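Local structure of arabinogalactan endo-1,4-beta-galactosidase (Ignisphaera aggregans, 7OSK) at residues A[80-85]-A[386-391]; A[332-337]-A[347-352]. The protein is the glycoside hydrolase family 53 catalytic domain of a larger protein, and probably cleaves internal beta-1,4-galactosidic linkages in galactans and arabinogalactans. All coordinates share one frame; numbering follows the deposited sequence.

Contact 1 (A[80-85]-A[386-391])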
# COMPACT_ATOMS: atom_id res chain seq x y z
N LEU A 80 15.49 6.86 1.98
CA LEU A 80 15.54 5.92 0.87
C LEU A 80 16.84 5.13 0.87
O LEU A 80 16.87 3.98 0.44
CB LEU A 80 15.37 6.66 -0.46
CG LEU A 80 13.96 7.19 -0.76
CD1 LEU A 80 13.98 8.04 -2.01
CD2 LEU A 80 12.96 6.04 -0.89
N ASP A 81 17.92 5.75 1.34
CA ASP A 81 19.20 5.05 1.46
C ASP A 81 19.12 3.99 2.55
O ASP A 81 19.68 2.90 2.42
CB ASP A 81 20.34 6.03 1.75
CG ASP A 81 20.69 6.89 0.55
OD1 ASP A 81 20.50 6.43 -0.60
OD2 ASP A 81 21.17 8.02 0.76
N ILE A 82 18.42 4.31 3.64
CA ILE A 82 18.25 3.36 4.74
C ILE A 82 17.44 2.16 4.28
O ILE A 82 17.76 1.02 4.62
CB ILE A 82 17.56 4.01 5.96
CG1 ILE A 82 18.38 5.21 6.45
CG2 ILE A 82 17.39 2.99 7.08
CD1 ILE A 82 17.73 5.98 7.59
N LEU A 83 16.39 2.41 3.50
CA LEU A 83 15.54 1.34 3.00
C LEU A 83 16.28 0.46 2.01
O LEU A 83 16.18 -0.77 2.07
CB LEU A 83 14.28 1.92 2.35
CG LEU A 83 13.33 2.68 3.27
CD1 LEU A 83 12.14 3.22 2.48
CD2 LEU A 83 12.86 1.81 4.42
N LYS A 84 17.03 1.08 1.11
CA LYS A 84 17.73 0.34 0.06
C LYS A 84 18.77 -0.60 0.66
O LYS A 84 18.84 -1.77 0.28
CB LYS A 84 18.40 1.30 -0.93
CG LYS A 84 18.81 0.65 -2.26
CD LYS A 84 17.61 0.05 -3.00
CE LYS A 84 18.03 -0.57 -4.33
NZ LYS A 84 16.88 -1.25 -5.00
N GLU A 85 19.56 -0.10 1.60
CA GLU A 85 20.62 -0.89 2.21
C GLU A 85 20.04 -1.98 3.11
O GLU A 85 20.75 -2.91 3.51
CB GLU A 85 21.59 -0.00 2.99
CG GLU A 85 21.21 0.26 4.45
CD GLU A 85 22.27 1.07 5.18
OE1 GLU A 85 23.08 1.74 4.50
OE2 GLU A 85 22.29 1.04 6.43
N PRO A 386 15.89 -3.23 14.07
CA PRO A 386 16.70 -4.31 13.49
C PRO A 386 15.88 -5.29 12.66
O PRO A 386 16.45 -6.17 12.03
CB PRO A 386 17.29 -5.00 14.73
CG PRO A 386 16.41 -4.62 15.86
CD PRO A 386 15.89 -3.25 15.54
N SER A 387 14.55 -5.13 12.66
CA SER A 387 13.68 -5.98 11.86
C SER A 387 13.52 -5.45 10.43
O SER A 387 12.83 -6.05 9.61
CB SER A 387 12.30 -6.11 12.53
OG SER A 387 11.74 -4.84 12.79
N LEU A 388 14.15 -4.32 10.15
CA LEU A 388 14.11 -3.74 8.81
C LEU A 388 15.01 -4.53 7.87
O LEU A 388 14.90 -4.40 6.65
CB LEU A 388 14.53 -2.27 8.85
CG LEU A 388 14.45 -1.47 7.54
CD1 LEU A 388 13.04 -1.46 6.97
CD2 LEU A 388 14.95 -0.06 7.76
N LYS A 389 15.89 -5.34 8.44
CA LYS A 389 16.80 -6.17 7.66
C LYS A 389 16.12 -7.44 7.16
O LYS A 389 16.76 -8.30 6.55
CB LYS A 389 18.03 -6.54 8.48
CG LYS A 389 18.85 -5.36 8.97
CD LYS A 389 19.98 -5.82 9.87
CE LYS A 389 20.81 -4.65 10.37
NZ LYS A 389 21.87 -5.09 11.32
N VAL A 390 14.82 -7.57 7.43
CA VAL A 390 14.08 -8.75 7.03
C VAL A 390 14.02 -8.85 5.50
O VAL A 390 13.97 -9.94 4.94
CB VAL A 390 12.65 -8.75 7.61
CG1 VAL A 390 11.82 -7.61 7.02
CG2 VAL A 390 11.97 -10.09 7.38
N PHE A 391 14.03 -7.70 4.84
CA PHE A 391 13.97 -7.65 3.38
C PHE A 391 15.32 -7.94 2.73
O PHE A 391 15.46 -7.86 1.50
CB PHE A 391 13.46 -6.29 2.91
CG PHE A 391 12.17 -5.86 3.56
CD1 PHE A 391 10.96 -6.26 3.05
CD2 PHE A 391 12.18 -5.05 4.69
CE1 PHE A 391 9.77 -5.87 3.64
CE2 PHE A 391 11.00 -4.66 5.28
CZ PHE A 391 9.79 -5.07 4.76

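Contact 2 (A[332-337]-A[347-352])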
# COMPACT_ATOMS: atom_id res chain seq x y z
N ARG A 332 8.99 -12.35 7.36
CA ARG A 332 9.72 -13.43 6.70
C ARG A 332 8.77 -14.56 6.32
O ARG A 332 8.87 -15.13 5.23
CB ARG A 332 10.84 -13.96 7.59
CG ARG A 332 11.68 -15.07 6.96
CD ARG A 332 11.68 -16.33 7.82
NE ARG A 332 10.49 -17.16 7.60
CZ ARG A 332 10.47 -18.30 6.92
NH1 ARG A 332 11.58 -18.80 6.37
NH2 ARG A 332 9.34 -18.97 6.78
N ASP A 333 7.85 -14.88 7.23
CA ASP A 333 6.92 -15.99 7.01
C ASP A 333 5.87 -15.65 5.96
O ASP A 333 5.36 -16.53 5.27
CB ASP A 333 6.25 -16.38 8.33
CG ASP A 333 7.20 -17.04 9.31
OD1 ASP A 333 8.32 -17.42 8.89
OD2 ASP A 333 6.84 -17.18 10.49
N LEU A 334 5.54 -14.36 5.84
CA LEU A 334 4.60 -13.91 4.82
C LEU A 334 5.25 -14.00 3.44
O LEU A 334 4.62 -14.45 2.48
CB LEU A 334 4.14 -12.48 5.10
CG LEU A 334 3.00 -11.96 4.21
CD1 LEU A 334 1.71 -12.72 4.48
CD2 LEU A 334 2.80 -10.47 4.41
N ILE A 335 6.51 -13.58 3.35
CA ILE A 335 7.27 -13.70 2.11
C ILE A 335 7.41 -15.17 1.73
O ILE A 335 7.27 -15.54 0.56
CB ILE A 335 8.68 -13.06 2.25
CG1 ILE A 335 8.55 -11.54 2.41
CG2 ILE A 335 9.55 -13.41 1.03
CD1 ILE A 335 9.88 -10.80 2.55
N ALA A 336 7.68 -16.01 2.73
CA ALA A 336 7.82 -17.44 2.50
C ALA A 336 6.49 -18.05 2.06
O ALA A 336 6.43 -18.77 1.07
CB ALA A 336 8.32 -18.12 3.76
N ALA A 337 5.43 -17.74 2.81
CA ALA A 337 4.10 -18.27 2.51
C ALA A 337 3.66 -17.87 1.10
O ALA A 337 3.10 -18.67 0.37
CB ALA A 337 3.10 -17.78 3.53
N LEU A 347 4.58 -12.28 -6.49
CA LEU A 347 5.15 -11.01 -6.90
C LEU A 347 5.92 -10.38 -5.74
O LEU A 347 7.09 -10.01 -5.88
CB LEU A 347 4.05 -10.07 -7.39
CG LEU A 347 4.36 -9.10 -8.52
CD1 LEU A 347 4.78 -9.82 -9.79
CD2 LEU A 347 3.12 -8.26 -8.76
N GLY A 348 5.25 -10.26 -4.60
CA GLY A 348 5.90 -9.79 -3.39
C GLY A 348 4.97 -9.11 -2.41
O GLY A 348 3.77 -9.40 -2.37
N ILE A 349 5.52 -8.19 -1.62
CA ILE A 349 4.79 -7.57 -0.53
C ILE A 349 5.16 -6.10 -0.35
O ILE A 349 6.24 -5.66 -0.76
CB ILE A 349 5.04 -8.32 0.80
CG1 ILE A 349 6.50 -8.19 1.23
CG2 ILE A 349 4.70 -9.80 0.67
CD1 ILE A 349 6.68 -7.47 2.54
N PHE A 350 4.24 -5.34 0.24
CA PHE A 350 4.53 -3.99 0.72
C PHE A 350 4.14 -3.86 2.18
O PHE A 350 2.98 -4.06 2.54
CB PHE A 350 3.78 -2.93 -0.10
CG PHE A 350 4.22 -2.83 -1.53
CD1 PHE A 350 5.27 -2.02 -1.89
CD2 PHE A 350 3.55 -3.54 -2.51
CE1 PHE A 350 5.66 -1.92 -3.21
CE2 PHE A 350 3.94 -3.44 -3.83
CZ PHE A 350 4.99 -2.63 -4.18
N TYR A 351 5.11 -3.52 3.02
CA TYR A 351 4.83 -3.26 4.43
C TYR A 351 4.25 -1.86 4.58
O TYR A 351 4.91 -0.87 4.25
CB TYR A 351 6.10 -3.42 5.26
CG TYR A 351 5.83 -3.46 6.74
CD1 TYR A 351 5.67 -2.29 7.47
CD2 TYR A 351 5.71 -4.67 7.41
CE1 TYR A 351 5.42 -2.33 8.82
CE2 TYR A 351 5.46 -4.71 8.76
CZ TYR A 351 5.31 -3.54 9.46
OH TYR A 351 5.05 -3.58 10.81
N TRP A 352 3.02 -1.78 5.09
CA TRP A 352 2.31 -0.51 5.15
C TRP A 352 2.58 0.24 6.46
O TRP A 352 2.61 -0.36 7.53
CB TRP A 352 0.80 -0.73 4.99
CG TRP A 352 0.04 0.54 4.75
CD1 TRP A 352 -0.18 1.16 3.55
CD2 TRP A 352 -0.59 1.36 5.74
NE1 TRP A 352 -0.91 2.30 3.74
CE2 TRP A 352 -1.18 2.45 5.07
CE3 TRP A 352 -0.72 1.28 7.13
CZ2 TRP A 352 -1.88 3.45 5.74
CZ3 TRP A 352 -1.41 2.27 7.80
CH2 TRP A 352 -1.98 3.34 7.10

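Contact 1 (A[80-85]-A[386-391])
Where L388 meets I82 and L83 the touching groups are all aliphatic, and the one aromatic ring of the two segments, that of F391, stands beside the contact: V390 CG1 lies over one of its faces, displaced toward the rim, and the backbone oxygen of L388 sits at its edge in the ring plane. F391 itself makes no contact with 80-85. What carries the contact is the fork of L388. Its CG is turned opposite the backbone N (chi1 -176°), and each methyl then finds a different residue of the helix. CD2 reaches the branch methyl CG2 of I82 at 4.0 Å, while CD1 meets L83 CD2 at 4.2 Å. Both helix side chains cross the leucine at roughly a right angle, so the touching is methyl against methyl rather than alongside. I82 uses its short branch here, because the longer one, CG1 and CD1, leads away from 386-391; L83, by contrast, brings its far end closer. The backbones remain well apart, with L83 CA and L388 CA 7.8 Å from each other. All three residues are buried. L388 also rests on L377 and N86, and L83 and F391 both lie on V54 of strand 51-55, while S387 and V390 face helix 324-342. The turn leading into helix 390-393 is thereby wedged between helix 79-85 and helix 324-342, the packing by which the outer layer of a (beta/alpha)8 TIM barrel closes where the helix after the last strand meets one between the first two strands, 51-55 and 90-95.

Contact 2 (A[332-337]-A[347-352])
I349 takes both L334 and I335 on its side chain, one on each branch. Its CG2 lies 4.2 Å from L334 CD2, and its CG1 lies 4.1 Å from I335 CG1. The split follows from chi1 of 65°, which places CG1 between the backbone N and the carbonyl carbon and swings CG2 opposite that carbon. I335 and I349 cross at about a right angle, whereas L334 points from the helix toward the strand. Main chains come closest at I335 and G348, whose CA atoms are 6.9 Å apart. Further out, L334 also touches T293 and I349 also touches V290, both on strand 287-293, and I335 also touches L46 and F50. Backbone hydrogen bonds of I349 to I51 and G53, and of G348 to V290, fix strand 346-352 between its two parallel neighbours and so set where I349 stands. Helix 324-342 is the long helix of the crossover that links strand 287-293 to strand 346-352 in a beta-alpha-beta unit. Between 332-337 and 347-352 the contact is apolar: buried branched side chains in van der Waals contact, fitted to one another by shape and burial.

In the fold
The centres of contact 1 and contact 2 are about 14 Å apart, and F391 and V390, which take no part in contact 1 across its two segments, join it to contact 2. F391 brings its ring to the strand, with CE1 at 3.7 Å from I349 CD1 and CZ at 4.1 Å from Y351 CB. On the helix side, V390 CG2 packs 3.7 Å from R332 N. A polar bridge adds to this: Q327 hydrogen-bonds S387 OG through OE1 and Y351 OH through NE2. Helix 390-393 follows strand 346-352 in the chain and packs back against it. Both contacts lie away from the calcium site formed by D301, D303, H305, N307, N370 and E373.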